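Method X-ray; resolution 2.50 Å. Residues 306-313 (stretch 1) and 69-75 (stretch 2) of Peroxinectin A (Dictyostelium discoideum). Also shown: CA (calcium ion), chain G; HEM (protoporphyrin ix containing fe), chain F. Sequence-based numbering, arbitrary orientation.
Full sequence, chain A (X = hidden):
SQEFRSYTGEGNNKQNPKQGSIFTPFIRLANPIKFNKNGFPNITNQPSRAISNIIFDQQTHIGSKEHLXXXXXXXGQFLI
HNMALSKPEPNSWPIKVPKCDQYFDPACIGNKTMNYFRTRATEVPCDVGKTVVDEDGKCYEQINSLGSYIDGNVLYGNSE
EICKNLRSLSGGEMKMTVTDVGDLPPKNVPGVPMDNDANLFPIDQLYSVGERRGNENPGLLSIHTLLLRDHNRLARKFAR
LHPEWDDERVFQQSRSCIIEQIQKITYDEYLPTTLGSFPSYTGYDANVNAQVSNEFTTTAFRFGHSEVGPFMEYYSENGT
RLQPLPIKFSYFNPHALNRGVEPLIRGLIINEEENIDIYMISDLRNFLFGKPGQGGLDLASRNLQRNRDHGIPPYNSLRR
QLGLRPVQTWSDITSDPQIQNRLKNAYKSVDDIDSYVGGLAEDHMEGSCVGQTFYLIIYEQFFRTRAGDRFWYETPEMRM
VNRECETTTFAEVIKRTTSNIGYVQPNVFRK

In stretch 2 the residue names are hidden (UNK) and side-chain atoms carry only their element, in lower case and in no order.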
# COMPACT_ATOMS: atom_id res chain seq x y z
N SER A 306 -4.89 -8.94 5.36
CA SER A 306 -5.57 -9.64 6.44
C SER A 306 -6.64 -8.78 7.09
O SER A 306 -7.68 -9.29 7.54
CB SER A 306 -4.55 -10.08 7.49
OG SER A 306 -5.15 -10.90 8.47
N GLU A 307 -6.41 -7.46 7.16
CA GLU A 307 -7.29 -6.57 7.92
C GLU A 307 -8.45 -6.00 7.11
O GLU A 307 -9.34 -5.38 7.69
CB GLU A 307 -6.46 -5.42 8.52
CG GLU A 307 -6.21 -4.24 7.58
CD GLU A 307 -5.13 -3.29 8.08
OE1 GLU A 307 -5.02 -3.09 9.31
OE2 GLU A 307 -4.39 -2.74 7.23
N VAL A 308 -8.47 -6.20 5.80
CA VAL A 308 -9.58 -5.73 4.97
C VAL A 308 -10.83 -6.54 5.32
O VAL A 308 -10.84 -7.77 5.20
CB VAL A 308 -9.23 -5.86 3.48
CG1 VAL A 308 -10.46 -5.58 2.61
CG2 VAL A 308 -8.10 -4.91 3.12
N GLY A 309 -11.88 -5.84 5.73
CA GLY A 309 -13.16 -6.48 5.95
C GLY A 309 -13.88 -6.76 4.66
O GLY A 309 -13.53 -6.26 3.58
N PRO A 310 -14.93 -7.58 4.74
CA PRO A 310 -15.63 -7.99 3.51
C PRO A 310 -16.61 -6.96 2.97
O PRO A 310 -16.94 -7.03 1.77
CB PRO A 310 -16.37 -9.26 3.94
CG PRO A 310 -16.62 -9.07 5.39
CD PRO A 310 -15.47 -8.26 5.93
N PHE A 311 -17.09 -6.02 3.78
CA PHE A 311 -18.13 -5.10 3.35
C PHE A 311 -17.68 -3.65 3.49
O PHE A 311 -16.94 -3.30 4.41
CB PHE A 311 -19.42 -5.32 4.14
CG PHE A 311 -20.12 -6.59 3.79
CD1 PHE A 311 -20.90 -6.68 2.64
CD2 PHE A 311 -20.01 -7.71 4.60
CE1 PHE A 311 -21.55 -7.85 2.32
CE2 PHE A 311 -20.66 -8.88 4.28
CZ PHE A 311 -21.43 -8.96 3.14
N MET A 312 -18.15 -2.83 2.57
CA MET A 312 -17.89 -1.40 2.55
C MET A 312 -19.19 -0.69 2.93
O MET A 312 -20.17 -0.75 2.18
CB MET A 312 -17.39 -0.98 1.17
CG MET A 312 -16.66 0.34 1.13
SD MET A 312 -15.49 0.35 -0.24
CE MET A 312 -14.17 -0.62 0.46
N GLU A 313 -19.20 -0.04 4.09
CA GLU A 313 -20.42 0.54 4.64
C GLU A 313 -20.72 1.90 4.02
O GLU A 313 -19.82 2.67 3.67
CB GLU A 313 -20.30 0.69 6.16
CG GLU A 313 -20.29 -0.63 6.92
CD GLU A 313 -21.63 -1.34 6.90
OE1 GLU A 313 -22.67 -0.67 6.69
OE2 GLU A 313 -21.66 -2.58 7.08
N UNK A 69 -10.42 0.80 12.44
CA UNK A 69 -11.48 1.09 11.48
C UNK A 69 -11.03 0.76 10.06
O UNK A 69 -9.84 0.62 9.78
c UNK A 69 -11.87 2.57 11.56
o UNK A 69 -10.74 3.39 11.23
c UNK A 69 -12.35 2.93 12.95
N UNK A 70 -12.02 0.64 9.17
CA UNK A 70 -11.71 0.47 7.76
C UNK A 70 -10.88 1.64 7.24
O UNK A 70 -10.03 1.45 6.36
c UNK A 70 -13.77 -0.93 7.27
o UNK A 70 -15.02 -0.89 7.24
o UNK A 70 -13.13 -1.97 7.54
c UNK A 70 -13.00 0.34 6.95
N UNK A 71 -11.12 2.84 7.76
CA UNK A 71 -10.34 4.00 7.34
C UNK A 71 -8.86 3.82 7.63
O UNK A 71 -8.01 4.37 6.91
c UNK A 71 -10.87 5.26 8.03
c UNK A 71 -10.12 6.54 7.68
s UNK A 71 -10.17 6.94 5.92
c UNK A 71 -11.80 7.67 5.79
N UNK A 72 -8.52 3.06 8.68
CA UNK A 72 -7.12 2.84 9.02
C UNK A 72 -6.38 2.10 7.91
O UNK A 72 -5.26 2.47 7.54
c UNK A 72 -4.67 2.50 11.15
c UNK A 72 -3.97 -0.14 10.78
c UNK A 72 -7.01 2.08 10.34
c UNK A 72 -3.04 0.76 11.26
c UNK A 72 -3.39 2.08 11.44
c UNK A 72 -5.25 0.29 10.48
c UNK A 72 -5.62 1.62 10.66
N UNK A 73 -6.99 1.05 7.37
CA UNK A 73 -6.32 0.31 6.30
C UNK A 73 -6.48 1.00 4.95
O UNK A 73 -5.67 0.76 4.05
o UNK A 73 -8.28 -1.07 4.33
n UNK A 73 -9.18 -1.69 6.29
c UNK A 73 -6.83 -1.14 6.24
c UNK A 73 -8.17 -1.28 5.54
N UNK A 74 -7.49 1.86 4.80
CA UNK A 74 -7.56 2.70 3.61
C UNK A 74 -6.38 3.66 3.54
O UNK A 74 -5.85 3.92 2.46
c UNK A 74 -8.88 3.46 3.58
c UNK A 74 -10.09 2.58 3.26
s UNK A 74 -10.00 1.84 1.62
c UNK A 74 -11.52 0.90 1.60
N UNK A 75 -5.96 4.19 4.69
CA UNK A 75 -4.76 5.03 4.69
C UNK A 75 -3.51 4.20 4.47
O UNK A 75 -2.59 4.64 3.77
c UNK A 75 -2.05 9.96 4.97
c UNK A 75 -4.65 5.81 6.00
c UNK A 75 -2.29 6.69 6.45
c UNK A 75 -2.34 8.69 5.47
c UNK A 75 -3.04 10.62 4.29
c UNK A 75 -4.59 8.78 4.60
c UNK A 75 -4.30 10.04 4.11
c UNK A 75 -3.55 6.81 5.94
n UNK A 75 -1.55 7.82 6.17
c UNK A 75 -3.60 8.09 5.30
CA CA G . -7.41 -11.34 8.89
CHA HEM F . 0.08 -5.05 -3.16
CHB HEM F . -4.72 -5.29 -3.65
CHC HEM F . -5.25 -3.30 0.76
CHD HEM F . -0.44 -3.29 1.33
C1A HEM F . -1.17 -5.34 -3.64
C2A HEM F . -1.46 -6.08 -4.84
C3A HEM F . -2.78 -6.16 -4.99
C4A HEM F . -3.38 -5.46 -3.87
CMA HEM F . -3.56 -6.85 -6.13
CAA HEM F . -0.39 -6.69 -5.77
CBA HEM F . -0.50 -8.20 -5.64
CGA HEM F . 0.81 -8.84 -6.03
O1A HEM F . 1.83 -8.60 -5.34
O2A HEM F . 0.83 -9.61 -7.03
C1B HEM F . -5.27 -4.76 -2.51
C2B HEM F . -6.68 -4.58 -2.27
C3B HEM F . -6.83 -4.03 -1.06
C4B HEM F . -5.52 -3.84 -0.49
CMB HEM F . -7.75 -4.99 -3.31
CAB HEM F . -8.13 -3.64 -0.31
CBB HEM F . -9.36 -3.88 -0.79
C1C HEM F . -4.00 -3.13 1.31
C2C HEM F . -3.70 -2.59 2.62
C3C HEM F . -2.36 -2.58 2.78
C4C HEM F . -1.79 -3.13 1.57
CMC HEM F . -4.82 -2.13 3.59
CAC HEM F . -1.43 -2.14 3.94
CBC HEM F . -1.83 -1.61 5.10
C1D HEM F . 0.12 -3.73 0.15
C2D HEM F . 1.53 -3.75 -0.16
C3D HEM F . 1.66 -4.25 -1.39
C4D HEM F . 0.35 -4.53 -1.92
CMD HEM F . 2.65 -3.31 0.80
CAD HEM F . 2.96 -4.46 -2.19
CBD HEM F . 3.33 -3.08 -2.73
CGD HEM F . 3.99 -3.19 -4.09
O1D HEM F . 3.26 -3.27 -5.10
O2D HEM F . 5.25 -3.20 -4.16
NA HEM F . -2.37 -4.97 -3.07
NB HEM F . -4.59 -4.29 -1.40
NC HEM F . -2.81 -3.45 0.70
ND HEM F . -0.57 -4.21 -0.94
FE HEM F . -2.55 -4.20 -1.19
O HOH W 1 -11.74 -3.03 5.73
O HOH W 2 -3.29 -0.07 7.81
O HOH W 3 -9.38 -11.49 7.57
O HOH W 4 -9.01 -11.96 10.49

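Position 69 carries three side-chain atoms: a carbon beyond CA that branches to one oxygen and one carbon. None reaches stretch 1. A beta-branched side chain with one hydroxyl is threonine, Thr69. It sits at the N-cap, where the backbone N of position 72 donates to Thr69 O (3.0 Å) and, in a weak capping bond, to Thr69 OG1 (3.4 Å). The side-chain bond supplements the backbone one at the helix start, a place that suits a short hydroxyl side chain.

Position 70 has two side-chain carbons, the second bearing two oxygens. One oxygen is 4.2 Å from Phe311 O, the other 4.5 Å from Gly309 N. This short carboxylate is aspartate, Asp70. Its CA-to-CB bond points sideways, but the end of the side chain comes nearer. The approach of OD2 to Phe311 O is a plain contact, and OD1 is too far from Gly309 N for a direct bond; instead water 1 donates to Asp70 OD1 at 2.5 Å and accepts from Gly309 N at 2.8 Å. An acceptor suits this place because the water, already receiving an amide hydrogen, has its own to give.

Position 71 shows an unbranched chain of two carbons, a sulfur and a terminal carbon: methionine, Met71. It is buried yet out of reach of stretch 1, so its flexible apolar chain packs elsewhere in the structure.

At position 72 one carbon leads to a ring of six carbons with no heteroatom. A ring carbon is 3.5 Å from Glu307 OE1, which lies near the ring plane. This is phenylalanine, Phe72, and the ring atom is CE2. The edge suits a carboxylate oxygen, since ring hydrogens there carry slight positive charge.

Position 73 has two carbons, the second carrying one oxygen and one nitrogen. CB is 3.1 Å from Glu307 OE2, and the side-chain oxygen is 4.0 Å from Val308 CG2. The amide identifies asparagine, Asn73. Its CA-to-CB bond points toward stretch 1. Asn73 ND2 donates to water 1 at 2.9 Å, a role the amide nitrogen fills as a donor.

Position 74 is again two carbons, sulfur and carbon in an unbranched line, the terminal carbon 3.3 Å from Met312 CE: methionine, Met74. Its CA-to-CB bond points sideways, but the long apolar chain lets its end come nearer and reach the Met312 methyl.

Position 75 bears one carbon, then fused five- and six-membered rings holding eight carbons and one nitrogen, none reaching stretch 1. This indole is tryptophan, Trp75; its large ring system suits a buried site, and NE1 is hydrogen-bonded elsewhere in the structure.

No direct hydrogen bond joins the stretches. Water 1 links Gly309 N to Asp70 and Asn73, while water 2 donates to Phe72 O (3.2 Å) and Glu307 OE2 (2.9 Å). Close packing around Glu307 and the methionine contact complete an interface beside the heme, whose CMC lies 3.0 Å from Asn73 O.

Stretch 2 (69-75) TDMFNMW
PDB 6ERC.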